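Local coordinates for putative capsular polysaccharide biosynthesis protein (Streptococcus pneumoniae serotype 4, PDB 6EWJ) that probably acts as a pyridoxal phosphate-dependent sugar aminotransferase in the biosynthesis of pneumococcal teichoic acid, at residues I36-T42 against N265-A271. Sequence-based numbering, arbitrary orientation.
Sequences ITTGPKT and NMTDIMA
Asp268 has a chi1 of -91°, off the usual staggered values, and this carries its carboxylate to the backbone N-H groups at the start of helix 40-53. In Thr42, chi1 of -63° sets OG1 beside its own backbone N, where both can reach the same carboxylate oxygen. Asp268 OD1 takes Thr42 N at 2.8 Å from above the carboxylate plane. Asp268 OD1 also takes Thr42 OG1 at 2.9 Å, through its anti lone pair. Gly39 N adds a weak bond to the same oxygen. Asp268 OD2 accepts from Lys41 N at 3.1 Å, also from above the plane. The negative charge thus sits over the N-terminal turn of the helix, where the helix dipole would probably stabilise it. The backbone of Asp268 is held as well, since Asp268 N donates to Thr37 O at 3.0 Å.

In this DegT/DnrJ/EryC1-family chain, the contact joins the N-terminal ends of helices 40-53 and 268-299. Gly39 and Thr267 are their N-cap residues. The side chain of Met266 lies about 10 Å from that of Ser200, which binds pyridoxal phosphate in another structure of this protein; no cofactor is bound to this chain.

Thr38 OG1 links the loops ahead of the helices. Thr38 OG1 donates to Met266 O at 2.6 Å. Asn265 ND2 donates to Thr38 OG1 at 2.8 Å, nearly straight at 166° and in the Asn265 amide plane. Glu211 of the second subunit accepts from Asn265 ND2 and bonds Thr37 OG1, which places this edge at the dimer interface. Ala271 CB packs against Thr42 OG1 at 3.3 Å.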
ATOM      1  N   ILE A  36     -10.242  -0.731  13.126  1.00 25.44           N
ATOM      2  CA  ILE A  36     -10.282   0.247  12.032  1.00 24.24           C
ATOM      3  C   ILE A  36      -9.345  -0.063  10.872  1.00 22.76           C
ATOM      4  O   ILE A  36      -9.601   0.398   9.774  1.00 21.78           O
ATOM      5  CB  ILE A  36     -10.113   1.713  12.491  1.00 24.86           C
ATOM      6  CG1 ILE A  36      -8.777   1.909  13.250  1.00 25.28           C
ATOM      7  CG2 ILE A  36     -11.304   2.129  13.323  1.00 26.06           C
ATOM      8  CD1 ILE A  36      -8.429   3.357  13.485  1.00 25.50           C
ATOM      9  N   THR A  37      -8.286  -0.845  11.092  1.00 21.84           N
ATOM     10  CA  THR A  37      -7.538  -1.428   9.976  1.00 20.93           C
ATOM     11  C   THR A  37      -8.095  -2.841   9.690  1.00 20.38           C
ATOM     12  O   THR A  37      -9.283  -3.076   9.951  1.00 20.48           O
ATOM     13  CB  THR A  37      -5.995  -1.348  10.171  1.00 21.33           C
ATOM     14  OG1 THR A  37      -5.329  -1.744   8.965  1.00 20.54           O
ATOM     15  CG2 THR A  37      -5.495  -2.175  11.352  1.00 21.66           C
ATOM     16  N   THR A  38      -7.278  -3.732   9.136  1.00 19.73           N
ATOM     17  CA  THR A  38      -7.716  -5.091   8.780  1.00 19.83           C
ATOM     18  C   THR A  38      -8.367  -5.821   9.971  1.00 20.58           C
ATOM     19  O   THR A  38      -7.797  -5.932  11.062  1.00 20.69           O
ATOM     20  CB  THR A  38      -6.544  -5.945   8.228  1.00 19.39           C
ATOM     21  OG1 THR A  38      -5.898  -5.237   7.154  1.00 18.59           O
ATOM     22  CG2 THR A  38      -7.033  -7.330   7.682  1.00 19.26           C
ATOM     23  N   GLY A  39      -9.597  -6.253   9.783  1.00 21.18           N
ATOM     24  CA  GLY A  39     -10.347  -6.890  10.875  1.00 22.36           C
ATOM     25  C   GLY A  39     -11.433  -7.820  10.352  1.00 23.27           C
ATOM     26  O   GLY A  39     -11.290  -8.367   9.240  1.00 22.56           O
ATOM     27  N   PRO A  40     -12.478  -8.064  11.169  1.00 24.83           N
ATOM     28  CA  PRO A  40     -13.523  -9.041  10.789  1.00 25.07           C
ATOM     29  C   PRO A  40     -14.276  -8.683   9.517  1.00 25.17           C
ATOM     30  O   PRO A  40     -14.587  -9.572   8.753  1.00 24.09           O
ATOM     31  CB  PRO A  40     -14.482  -9.080  11.991  1.00 26.43           C
ATOM     32  CG  PRO A  40     -13.911  -8.191  13.034  1.00 26.56           C
ATOM     33  CD  PRO A  40     -12.734  -7.430  12.476  1.00 25.40           C
ATOM     34  N   LYS A  41     -14.509  -7.392   9.272  1.00 25.42           N
ATOM     35  CA  LYS A  41     -15.185  -6.968   8.035  1.00 25.89           C
ATOM     36  C   LYS A  41     -14.383  -7.300   6.784  1.00 23.89           C
ATOM     37  O   LYS A  41     -14.956  -7.714   5.776  1.00 23.11           O
ATOM     38  CB  LYS A  41     -15.569  -5.481   8.065  1.00 26.82           C
ATOM     39  CG  LYS A  41     -16.607  -5.167   9.155  1.00 28.91           C
ATOM     40  CD  LYS A  41     -17.323  -3.870   8.828  1.00 30.56           C
ATOM     41  CE  LYS A  41     -18.126  -3.226   9.957  1.00 31.48           C
ATOM     42  NZ  LYS A  41     -18.771  -4.226  10.811  1.00 33.97           N
ATOM     43  N   THR A  42     -13.066  -7.134   6.851  1.00 22.25           N
ATOM     44  CA  THR A  42     -12.205  -7.539   5.723  1.00 21.69           C
ATOM     45  C   THR A  42     -12.296  -9.059   5.431  1.00 21.61           C
ATOM     46  O   THR A  42     -12.469  -9.445   4.305  1.00 19.98           O
ATOM     47  CB  THR A  42     -10.747  -7.030   5.879  1.00 20.95           C
ATOM     48  OG1 THR A  42     -10.759  -5.600   5.880  1.00 19.90           O
ATOM     49  CG2 THR A  42      -9.853  -7.501   4.741  1.00 20.41           C
ATOM     50  N   ASN A 265      -2.320  -4.272   2.959  1.00 16.26           N
ATOM     51  CA  ASN A 265      -3.577  -4.792   3.527  1.00 16.28           C
ATOM     52  C   ASN A 265      -4.727  -3.811   3.393  1.00 15.77           C
ATOM     53  O   ASN A 265      -4.503  -2.602   3.177  1.00 15.34           O
ATOM     54  CB  ASN A 265      -3.385  -5.134   5.019  1.00 16.53           C
ATOM     55  CG  ASN A 265      -2.906  -3.946   5.820  1.00 16.93           C
ATOM     56  OD1 ASN A 265      -1.853  -3.334   5.501  1.00 17.69           O
ATOM     57  ND2 ASN A 265      -3.613  -3.600   6.875  1.00 17.56           N
ATOM     58  N   MET A 266      -5.944  -4.367   3.373  1.00 16.12           N
ATOM     59  CA  MET A 266      -7.219  -3.621   3.354  1.00 16.17           C
ATOM     60  C   MET A 266      -7.729  -3.351   4.746  1.00 16.64           C
ATOM     61  O   MET A 266      -7.715  -4.264   5.614  1.00 16.65           O
ATOM     62  CB  MET A 266      -8.301  -4.385   2.557  1.00 16.49           C
ATOM     63  CG  MET A 266      -9.567  -3.566   2.443  1.00 17.14           C
ATOM     64  SD  MET A 266     -10.968  -4.337   1.643  1.00 18.29           S
ATOM     65  CE  MET A 266     -10.411  -4.018  -0.049  1.00 16.97           C
ATOM     66  N   THR A 267      -8.163  -2.114   4.991  1.00 16.65           N
ATOM     67  CA  THR A 267      -8.720  -1.766   6.270  1.00 17.19           C
ATOM     68  C   THR A 267     -10.219  -2.144   6.298  1.00 17.58           C
ATOM     69  O   THR A 267     -10.879  -2.214   5.244  1.00 16.80           O
ATOM     70  CB  THR A 267      -8.645  -0.265   6.554  1.00 17.41           C
ATOM     71  OG1 THR A 267      -9.399   0.446   5.571  1.00 17.36           O
ATOM     72  CG2 THR A 267      -7.208   0.278   6.566  1.00 17.12           C
ATOM     73  N   ASP A 268     -10.741  -2.276   7.503  1.00 17.98           N
ATOM     74  CA  ASP A 268     -12.180  -2.502   7.684  1.00 18.81           C
ATOM     75  C   ASP A 268     -13.031  -1.295   7.270  1.00 18.77           C
ATOM     76  O   ASP A 268     -14.217  -1.419   7.019  1.00 17.95           O
ATOM     77  CB  ASP A 268     -12.491  -2.930   9.149  1.00 19.70           C
ATOM     78  CG  ASP A 268     -12.462  -4.446   9.343  1.00 20.10           C
ATOM     79  OD1 ASP A 268     -11.846  -5.196   8.545  1.00 19.82           O
ATOM     80  OD2 ASP A 268     -13.080  -4.903  10.306  1.00 20.98           O
ATOM     81  N   ILE A 269     -12.382  -0.111   7.224  1.00 19.25           N
ATOM     82  CA  ILE A 269     -13.009   1.097   6.718  1.00 19.52           C
ATOM     83  C   ILE A 269     -13.390   0.866   5.253  1.00 19.27           C
ATOM     84  O   ILE A 269     -14.584   0.966   4.868  1.00 19.18           O
ATOM     85  CB  ILE A 269     -12.117   2.327   6.878  1.00 19.77           C
ATOM     86  CG1 ILE A 269     -11.991   2.670   8.359  1.00 20.25           C
ATOM     87  CG2 ILE A 269     -12.701   3.525   6.131  1.00 20.10           C
ATOM     88  CD1 ILE A 269     -10.902   3.664   8.686  1.00 20.74           C
ATOM     89  N   MET A 270     -12.397   0.452   4.470  1.00 19.34           N
ATOM     90  CA  MET A 270     -12.606   0.101   3.040  1.00 19.23           C
ATOM     91  C   MET A 270     -13.501  -1.133   2.905  1.00 19.13           C
ATOM     92  O   MET A 270     -14.394  -1.169   2.013  1.00 18.87           O
ATOM     93  CB  MET A 270     -11.284  -0.190   2.365  1.00 19.46           C
ATOM     94  CG  MET A 270     -10.570   1.056   1.802  1.00 20.20           C
ATOM     95  SD  MET A 270     -10.541   2.417   2.936  1.00 23.00           S
ATOM     96  CE  MET A 270      -9.447   1.840   4.132  1.00 24.23           C
ATOM     97  N   ALA A 271     -13.276  -2.166   3.752  1.00 18.69           N
ATOM     98  CA  ALA A 271     -14.105  -3.395   3.629  1.00 19.24           C
ATOM     99  C   ALA A 271     -15.599  -3.084   3.869  1.00 19.50           C
ATOM    100  O   ALA A 271     -16.495  -3.702   3.257  1.00 19.91           O
ATOM    101  CB  ALA A 271     -13.630  -4.513   4.544  1.00 19.74           C
TER